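Local coordinates for protein bacterial regulatory proteins, TetR family (Nitrosomonas europaea, PDB 3NI7) that probably binds DNA through an N-terminal helix-turn-helix domain and regulates transcription, as other TetR-family proteins do, at residues A[15-27]-A[97-109]. Numbering follows the deposited sequence.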
ATOM      1  N   THR A  15       6.321 -21.812  17.260  1.00 79.67           N
ATOM      2  CA  THR A  15       7.473 -22.590  16.856  1.00 80.24           C
ATOM      3  C   THR A  15       7.903 -22.176  15.479  1.00 79.20           C
ATOM      4  O   THR A  15       9.085 -21.928  15.218  1.00 80.24           O
ATOM      5  CB  THR A  15       7.136 -24.082  16.874  1.00 80.30           C
ATOM      6  OG1 THR A  15       7.091 -24.494  18.246  1.00 83.31           O
ATOM      7  CG2 THR A  15       8.172 -24.914  16.084  1.00 80.45           C
ATOM      8  N   ALA A  16       6.915 -22.103  14.610  1.00 77.79           N
ATOM      9  CA  ALA A  16       7.117 -21.728  13.218  1.00 78.05           C
ATOM     10  C   ALA A  16       7.858 -20.398  13.165  1.00 79.44           C
ATOM     11  O   ALA A  16       8.742 -20.137  12.330  1.00 80.89           O
ATOM     12  CB  ALA A  16       5.788 -21.571  12.559  1.00 76.92           C
ATOM     13  N   VAL A  17       7.447 -19.533  14.062  1.00 79.82           N
ATOM     14  CA  VAL A  17       7.864 -18.159  13.996  1.00 81.09           C
ATOM     15  C   VAL A  17       9.301 -17.992  14.553  1.00 82.63           C
ATOM     16  O   VAL A  17      10.176 -17.399  13.894  1.00 83.40           O
ATOM     17  CB  VAL A  17       6.803 -17.317  14.654  1.00 81.36           C
ATOM     18  CG1 VAL A  17       7.352 -16.528  15.783  1.00 84.37           C
ATOM     19  CG2 VAL A  17       6.170 -16.486  13.615  1.00 82.05           C
ATOM     20  N   GLU A  18       9.557 -18.591  15.707  1.00 83.07           N
ATOM     21  CA  GLU A  18      10.929 -18.734  16.184  1.00 85.21           C
ATOM     22  C   GLU A  18      11.868 -19.329  15.133  1.00 85.48           C
ATOM     23  O   GLU A  18      12.864 -18.719  14.788  1.00 86.94           O
ATOM     24  CB  GLU A  18      10.940 -19.520  17.476  1.00 86.22           C
ATOM     25  CG  GLU A  18      10.582 -18.594  18.616  1.00 91.11           C
ATOM     26  CD  GLU A  18       9.892 -19.242  19.792  1.00 97.35           C
ATOM     27  OE1 GLU A  18      10.608 -19.907  20.616  1.00103.95           O
ATOM     28  OE2 GLU A  18       8.639 -19.053  19.885  1.00 98.14           O
ATOM     29  N   LEU A  19      11.522 -20.479  14.572  1.00 84.55           N
ATOM     30  CA  LEU A  19      12.381 -21.085  13.547  1.00 86.20           C
ATOM     31  C   LEU A  19      12.762 -20.095  12.456  1.00 87.23           C
ATOM     32  O   LEU A  19      13.913 -20.019  12.037  1.00 89.65           O
ATOM     33  CB  LEU A  19      11.683 -22.253  12.838  1.00 85.72           C
ATOM     34  CG  LEU A  19      11.260 -23.582  13.482  1.00 85.86           C
ATOM     35  CD1 LEU A  19      10.456 -24.453  12.520  1.00 85.50           C
ATOM     36  CD2 LEU A  19      12.484 -24.333  14.017  1.00 90.46           C
ATOM     37  N   ALA A  20      11.769 -19.350  11.994  1.00 86.12           N
ATOM     38  CA  ALA A  20      11.973 -18.346  10.944  1.00 88.31           C
ATOM     39  C   ALA A  20      12.999 -17.308  11.378  1.00 90.94           C
ATOM     40  O   ALA A  20      13.915 -16.946  10.640  1.00 93.43           O
ATOM     41  CB  ALA A  20      10.659 -17.631  10.600  1.00 86.86           C
ATOM     42  N   ALA A  21      12.828 -16.845  12.597  1.00 90.83           N
ATOM     43  CA  ALA A  21      13.745 -15.888  13.140  1.00 94.17           C
ATOM     44  C   ALA A  21      15.178 -16.360  12.942  1.00 97.15           C
ATOM     45  O   ALA A  21      15.963 -15.712  12.276  1.00100.27           O
ATOM     46  CB  ALA A  21      13.475 -15.673  14.608  1.00 94.00           C
ATOM     47  N   HIS A  22      15.510 -17.526  13.475  1.00 97.48           N
ATOM     48  CA  HIS A  22      16.912 -17.993  13.460  1.00101.13           C
ATOM     49  C   HIS A  22      17.408 -18.218  12.051  1.00102.50           C
ATOM     50  O   HIS A  22      18.600 -18.122  11.783  1.00106.67           O
ATOM     51  CB  HIS A  22      17.106 -19.315  14.190  1.00101.18           C
ATOM     52  CG  HIS A  22      16.654 -19.294  15.605  1.00101.91           C
ATOM     53  ND1 HIS A  22      17.151 -18.402  16.529  1.00106.99           N
ATOM     54  CD2 HIS A  22      15.757 -20.059  16.260  1.00100.73           C
ATOM     55  CE1 HIS A  22      16.571 -18.621  17.697  1.00107.61           C
ATOM     56  NE2 HIS A  22      15.718 -19.619  17.559  1.00103.17           N
ATOM     57  N   THR A  23      16.503 -18.572  11.156  1.00100.11           N
ATOM     58  CA  THR A  23      16.903 -18.853   9.787  1.00101.86           C
ATOM     59  C   THR A  23      16.322 -17.887   8.785  1.00102.00           C
ATOM     60  O   THR A  23      16.957 -16.908   8.476  1.00105.44           O
ATOM     61  CB  THR A  23      16.561 -20.298   9.422  1.00 99.88           C
ATOM     62  OG1 THR A  23      15.146 -20.490   9.500  1.00 95.97           O
ATOM     63  CG2 THR A  23      17.207 -21.149  10.396  1.00 99.51           C
ATOM     64  N   SER A  24      15.156 -18.204   8.257  1.00 99.65           N
ATOM     65  CA  SER A  24      14.307 -17.263   7.573  1.00100.14           C
ATOM     66  C   SER A  24      12.935 -17.933   7.506  1.00 97.23           C
ATOM     67  O   SER A  24      12.756 -19.055   7.965  1.00 95.93           O
ATOM     68  CB  SER A  24      14.774 -16.868   6.167  1.00104.75           C
ATOM     69  OG  SER A  24      14.924 -17.988   5.338  1.00105.73           O
ATOM     70  N   TRP A  25      11.962 -17.216   6.973  1.00 97.58           N
ATOM     71  CA  TRP A  25      10.637 -17.729   6.724  1.00 95.22           C
ATOM     72  C   TRP A  25      10.709 -18.747   5.585  1.00 97.46           C
ATOM     73  O   TRP A  25      10.325 -19.938   5.761  1.00 96.54           O
ATOM     74  CB  TRP A  25       9.698 -16.575   6.358  1.00 96.74           C
ATOM     75  CG  TRP A  25       8.381 -17.004   5.951  1.00 95.10           C
ATOM     76  CD1 TRP A  25       7.815 -16.857   4.733  1.00 97.98           C
ATOM     77  CD2 TRP A  25       7.444 -17.696   6.759  1.00 90.70           C
ATOM     78  NE1 TRP A  25       6.565 -17.418   4.728  1.00 96.61           N
ATOM     79  CE2 TRP A  25       6.321 -17.950   5.963  1.00 91.98           C
ATOM     80  CE3 TRP A  25       7.447 -18.131   8.084  1.00 87.74           C
ATOM     81  CZ2 TRP A  25       5.215 -18.623   6.444  1.00 91.59           C
ATOM     82  CZ3 TRP A  25       6.346 -18.807   8.566  1.00 85.69           C
ATOM     83  CH2 TRP A  25       5.252 -19.052   7.755  1.00 88.18           C
ATOM     84  N   GLU A  26      11.209 -18.311   4.427  1.00101.44           N
ATOM     85  CA  GLU A  26      11.399 -19.212   3.268  1.00104.44           C
ATOM     86  C   GLU A  26      11.956 -20.576   3.651  1.00102.91           C
ATOM     87  O   GLU A  26      11.477 -21.591   3.183  1.00103.23           O
ATOM     88  CB  GLU A  26      12.344 -18.601   2.261  1.00110.14           C
ATOM     89  CG  GLU A  26      12.571 -19.456   1.043  1.00115.78           C
ATOM     90  CD  GLU A  26      14.025 -19.489   0.627  1.00122.52           C
ATOM     91  OE1 GLU A  26      14.647 -18.390   0.509  1.00123.91           O
ATOM     92  OE2 GLU A  26      14.530 -20.627   0.409  1.00125.65           O
ATOM     93  N   ALA A  27      12.952 -20.584   4.522  1.00101.92           N
ATOM     94  CA  ALA A  27      13.578 -21.813   5.009  1.00101.51           C
ATOM     95  C   ALA A  27      12.659 -22.713   5.862  1.00 97.97           C
ATOM     96  O   ALA A  27      12.986 -23.913   6.109  1.00 97.94           O
ATOM     97  CB  ALA A  27      14.810 -21.467   5.808  1.00101.99           C
ATOM     98  N   VAL A  97       6.120  -8.960  17.735  1.00 87.67           N
ATOM     99  CA  VAL A  97       6.767 -10.010  18.519  1.00 90.12           C
ATOM    100  C   VAL A  97       7.871 -10.548  17.571  1.00 91.97           C
ATOM    101  O   VAL A  97       9.006 -10.878  18.000  1.00 95.43           O
ATOM    102  CB  VAL A  97       5.746 -11.009  19.107  1.00 89.58           C
ATOM    103  CG1 VAL A  97       6.457 -12.166  19.621  1.00 91.57           C
ATOM    104  CG2 VAL A  97       4.922 -10.418  20.236  1.00 88.42           C
ATOM    105  N   GLN A  98       7.532 -10.655  16.280  1.00 90.61           N
ATOM    106  CA  GLN A  98       8.522 -10.913  15.210  1.00 92.34           C
ATOM    107  C   GLN A  98       8.330 -10.057  13.947  1.00 91.28           C
ATOM    108  O   GLN A  98       7.808 -10.506  12.922  1.00 90.22           O
ATOM    109  CB  GLN A  98       8.344 -12.366  14.827  1.00 93.26           C
ATOM    110  CG  GLN A  98       8.775 -13.348  15.870  1.00 95.69           C
ATOM    111  CD  GLN A  98      10.262 -13.327  16.122  1.00 99.38           C
ATOM    112  OE1 GLN A  98      11.000 -12.413  15.674  1.00 99.55           O
ATOM    113  NE2 GLN A  98      10.724 -14.354  16.836  1.00100.51           N
ATOM    114  N   ARG A  99       8.775  -8.818  14.032  1.00 92.20           N
ATOM    115  CA  ARG A  99       8.722  -7.906  12.912  1.00 91.81           C
ATOM    116  C   ARG A  99       9.394  -8.451  11.635  1.00 93.83           C
ATOM    117  O   ARG A  99       8.745  -8.512  10.590  1.00 92.36           O
ATOM    118  CB  ARG A  99       9.360  -6.609  13.319  1.00 93.05           C
ATOM    119  CG  ARG A  99       8.950  -5.425  12.486  1.00 94.46           C
ATOM    120  CD  ARG A  99       9.283  -4.087  13.233  1.00 98.27           C
ATOM    121  NE  ARG A  99      10.558  -4.231  13.916  1.00102.15           N
ATOM    122  CZ  ARG A  99      11.716  -4.228  13.275  1.00109.23           C
ATOM    123  NH1 ARG A  99      11.751  -4.021  11.947  1.00110.92           N
ATOM    124  NH2 ARG A  99      12.847  -4.430  13.957  1.00114.32           N
ATOM    125  N   LYS A 100      10.671  -8.850  11.715  1.00 97.31           N
ATOM    126  CA  LYS A 100      11.411  -9.387  10.537  1.00100.29           C
ATOM    127  C   LYS A 100      10.712 -10.634   9.890  1.00 99.22           C
ATOM    128  O   LYS A 100      10.729 -10.819   8.668  1.00100.77           O
ATOM    129  CB  LYS A 100      12.886  -9.725  10.864  1.00104.43           C
ATOM    130  N   VAL A 101      10.114 -11.501  10.691  1.00 96.81           N
ATOM    131  CA  VAL A 101       9.403 -12.649  10.118  1.00 95.44           C
ATOM    132  C   VAL A 101       8.166 -12.142   9.371  1.00 92.96           C
ATOM    133  O   VAL A 101       7.936 -12.461   8.189  1.00 93.57           O
ATOM    134  CB  VAL A 101       8.981 -13.615  11.220  1.00 93.93           C
ATOM    135  CG1 VAL A 101       7.959 -14.601  10.725  1.00 90.99           C
ATOM    136  CG2 VAL A 101      10.190 -14.296  11.772  1.00 96.96           C
ATOM    137  N   THR A 102       7.370 -11.347  10.078  1.00 90.00           N
ATOM    138  CA  THR A 102       6.193 -10.749   9.484  1.00 88.02           C
ATOM    139  C   THR A 102       6.554 -10.085   8.169  1.00 90.42           C
ATOM    140  O   THR A 102       5.907 -10.296   7.171  1.00 91.48           O
ATOM    141  CB  THR A 102       5.593  -9.684  10.378  1.00 85.41           C
ATOM    142  OG1 THR A 102       5.117 -10.302  11.583  1.00 84.67           O
ATOM    143  CG2 THR A 102       4.458  -9.005   9.680  1.00 81.94           C
ATOM    144  N   ARG A 103       7.600  -9.283   8.164  1.00 92.68           N
ATOM    145  CA  ARG A 103       8.012  -8.641   6.935  1.00 95.71           C
ATOM    146  C   ARG A 103       8.215  -9.693   5.872  1.00 98.33           C
ATOM    147  O   ARG A 103       7.681  -9.574   4.776  1.00 99.26           O
ATOM    148  CB  ARG A 103       9.295  -7.810   7.116  1.00 99.01           C
ATOM    149  CG  ARG A 103       9.745  -7.096   5.821  1.00104.47           C
ATOM    150  CD  ARG A 103      10.830  -6.020   6.019  1.00110.19           C
ATOM    151  NE  ARG A 103      12.035  -6.527   6.680  1.00114.99           N
ATOM    152  CZ  ARG A 103      12.468  -6.166   7.894  1.00115.84           C
ATOM    153  NH1 ARG A 103      11.807  -5.289   8.651  1.00112.72           N
ATOM    154  NH2 ARG A 103      13.587  -6.698   8.370  1.00120.04           N
ATOM    155  N   GLN A 104       8.977 -10.724   6.203  1.00100.29           N
ATOM    156  CA  GLN A 104       9.309 -11.765   5.250  1.00104.01           C
ATOM    157  C   GLN A 104       8.048 -12.434   4.718  1.00102.70           C
ATOM    158  O   GLN A 104       7.914 -12.658   3.513  1.00104.59           O
ATOM    159  CB  GLN A 104      10.252 -12.769   5.897  1.00106.23           C
ATOM    160  CG  GLN A 104      11.672 -12.198   6.041  1.00110.18           C
ATOM    161  CD  GLN A 104      12.659 -13.161   6.736  1.00113.15           C
ATOM    162  OE1 GLN A 104      12.309 -13.828   7.713  1.00112.30           O
ATOM    163  NE2 GLN A 104      13.889 -13.235   6.222  1.00115.75           N
HETATM  164  N   MSE A 105       7.109 -12.706   5.612  1.00 99.74           N
HETATM  165  CA  MSE A 105       5.825 -13.276   5.216  1.00 99.69           C
HETATM  166  C   MSE A 105       5.110 -12.484   4.114  1.00100.76           C
HETATM  167  O   MSE A 105       4.508 -13.082   3.194  1.00102.58           O
HETATM  168  CB  MSE A 105       4.874 -13.347   6.413  1.00 96.11           C
HETATM  169  CG  MSE A 105       5.208 -14.430   7.423  1.00 98.62           C
HETATM  170 SE   MSE A 105       4.095 -14.355   9.059  1.00105.07          SE
HETATM  171  CE  MSE A 105       4.519 -16.152   9.733  1.00 99.72           C
ATOM    172  N   ILE A 106       5.186 -11.152   4.225  1.00100.13           N
ATOM    173  CA  ILE A 106       4.501 -10.254   3.322  1.00101.22           C
ATOM    174  C   ILE A 106       5.302 -10.120   2.028  1.00107.89           C
ATOM    175  O   ILE A 106       4.748 -10.291   0.945  1.00110.17           O
ATOM    176  CB  ILE A 106       4.242  -8.878   3.961  1.00 98.35           C
ATOM    177  CG1 ILE A 106       3.243  -9.003   5.116  1.00 93.76           C
ATOM    178  CG2 ILE A 106       3.702  -7.911   2.953  1.00 98.27           C
ATOM    179  CD1 ILE A 106       1.963  -9.738   4.753  1.00 93.04           C
HETATM  180  N   MSE A 107       6.601  -9.845   2.120  1.00112.24           N
HETATM  181  CA  MSE A 107       7.438  -9.810   0.905  1.00120.09           C
HETATM  182  C   MSE A 107       7.207 -11.077   0.115  1.00122.62           C
HETATM  183  O   MSE A 107       7.169 -11.046  -1.103  1.00127.22           O
HETATM  184  CB  MSE A 107       8.948  -9.678   1.200  1.00124.63           C
HETATM  185  CG  MSE A 107       9.402  -8.343   1.824  1.00128.83           C
HETATM  186 SE   MSE A 107       8.193  -6.842   1.211  1.00145.51          SE
HETATM  187  CE  MSE A 107       9.143  -5.166   1.830  1.00140.21           C
ATOM    188  N   SER A 108       6.956 -12.142   0.855  1.00120.02           N
ATOM    189  CA  SER A 108       6.824 -13.470   0.320  1.00122.78           C
ATOM    190  C   SER A 108       5.773 -13.561  -0.748  1.00124.44           C
ATOM    191  O   SER A 108       6.019 -14.103  -1.803  1.00129.17           O
ATOM    192  CB  SER A 108       6.388 -14.374   1.445  1.00118.80           C
ATOM    193  OG  SER A 108       6.261 -15.691   0.952  1.00121.24           O
ATOM    194  N   LYS A 109       4.586 -13.085  -0.445  1.00120.82           N
ATOM    195  CA  LYS A 109       3.525 -13.127  -1.404  1.00122.34           C
ATOM    196  C   LYS A 109       3.655 -11.924  -2.279  1.00126.18           C
ATOM    197  O   LYS A 109       2.854 -11.024  -2.192  1.00124.09           O
ATOM    198  CB  LYS A 109       2.202 -13.041  -0.691  1.00112.57           C
ATOM    199  CG  LYS A 109       2.326 -12.985   0.785  1.00106.84           C
ATOM    200  CD  LYS A 109       0.962 -13.138   1.375  1.00103.22           C
ATOM    201  CE  LYS A 109       0.839 -12.515   2.728  1.00 98.97           C
ATOM    202  NZ  LYS A 109      -0.519 -12.732   3.273  1.00 96.75           N
TER
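W25 packs against M105, a selenomethionine, between segments 15-27 and 97-109. The methyl CE of M105 lies over one face of the indole, 3.8 Å from the centroid of the W25 six-membered ring, a CH-pi contact. SE stands above the same ring at a longer distance, giving a Met-aromatic pair. The two side chains cross at about a right angle. A chi1 of 174° sets CG of W25 opposite the backbone N and lays the indole against helix 99-108. Without the indole, as with an alanine here, the M105 methyl is likely to lose its aromatic face and a gap would open against helix 99-108.

Apolar contacts continue along helix 15-22. CG2 of V101 meets CB of A20 at 3.6 Å, and CG1 of V101 touches CG2 of V17 at 3.9 Å. CG1 of V17 packs on CG of Q98 at 3.5 Å. The Q98 chain bends at chi2 and brings NE2 beside CB of A21.

Polar contact is slight. N of W25 gives a weak, bent hydrogen bond to OE1 of Q104 (3.5 Å, 143°). NE2 of Q104 lies near CB of S24.

The axes of 15-22, the end of helix 7-22, and of 99-108 come within 9.2 Å of each other at 92°. Residues 15-27 fall in the TetR-family N-terminal region, whose helix-turn-helix is predicted to bind DNA. The contact ties it to helix 99-108, probably part of the C-terminal regulatory domain, as in other TetR proteins. Helix 51-69 touches both segments: I55 meets W25, W58 meets M105, and K51 forms a cation-pi contact with W25. Helix 30-36 packs against helix 15-22, and helix 149-164 against helix 99-108.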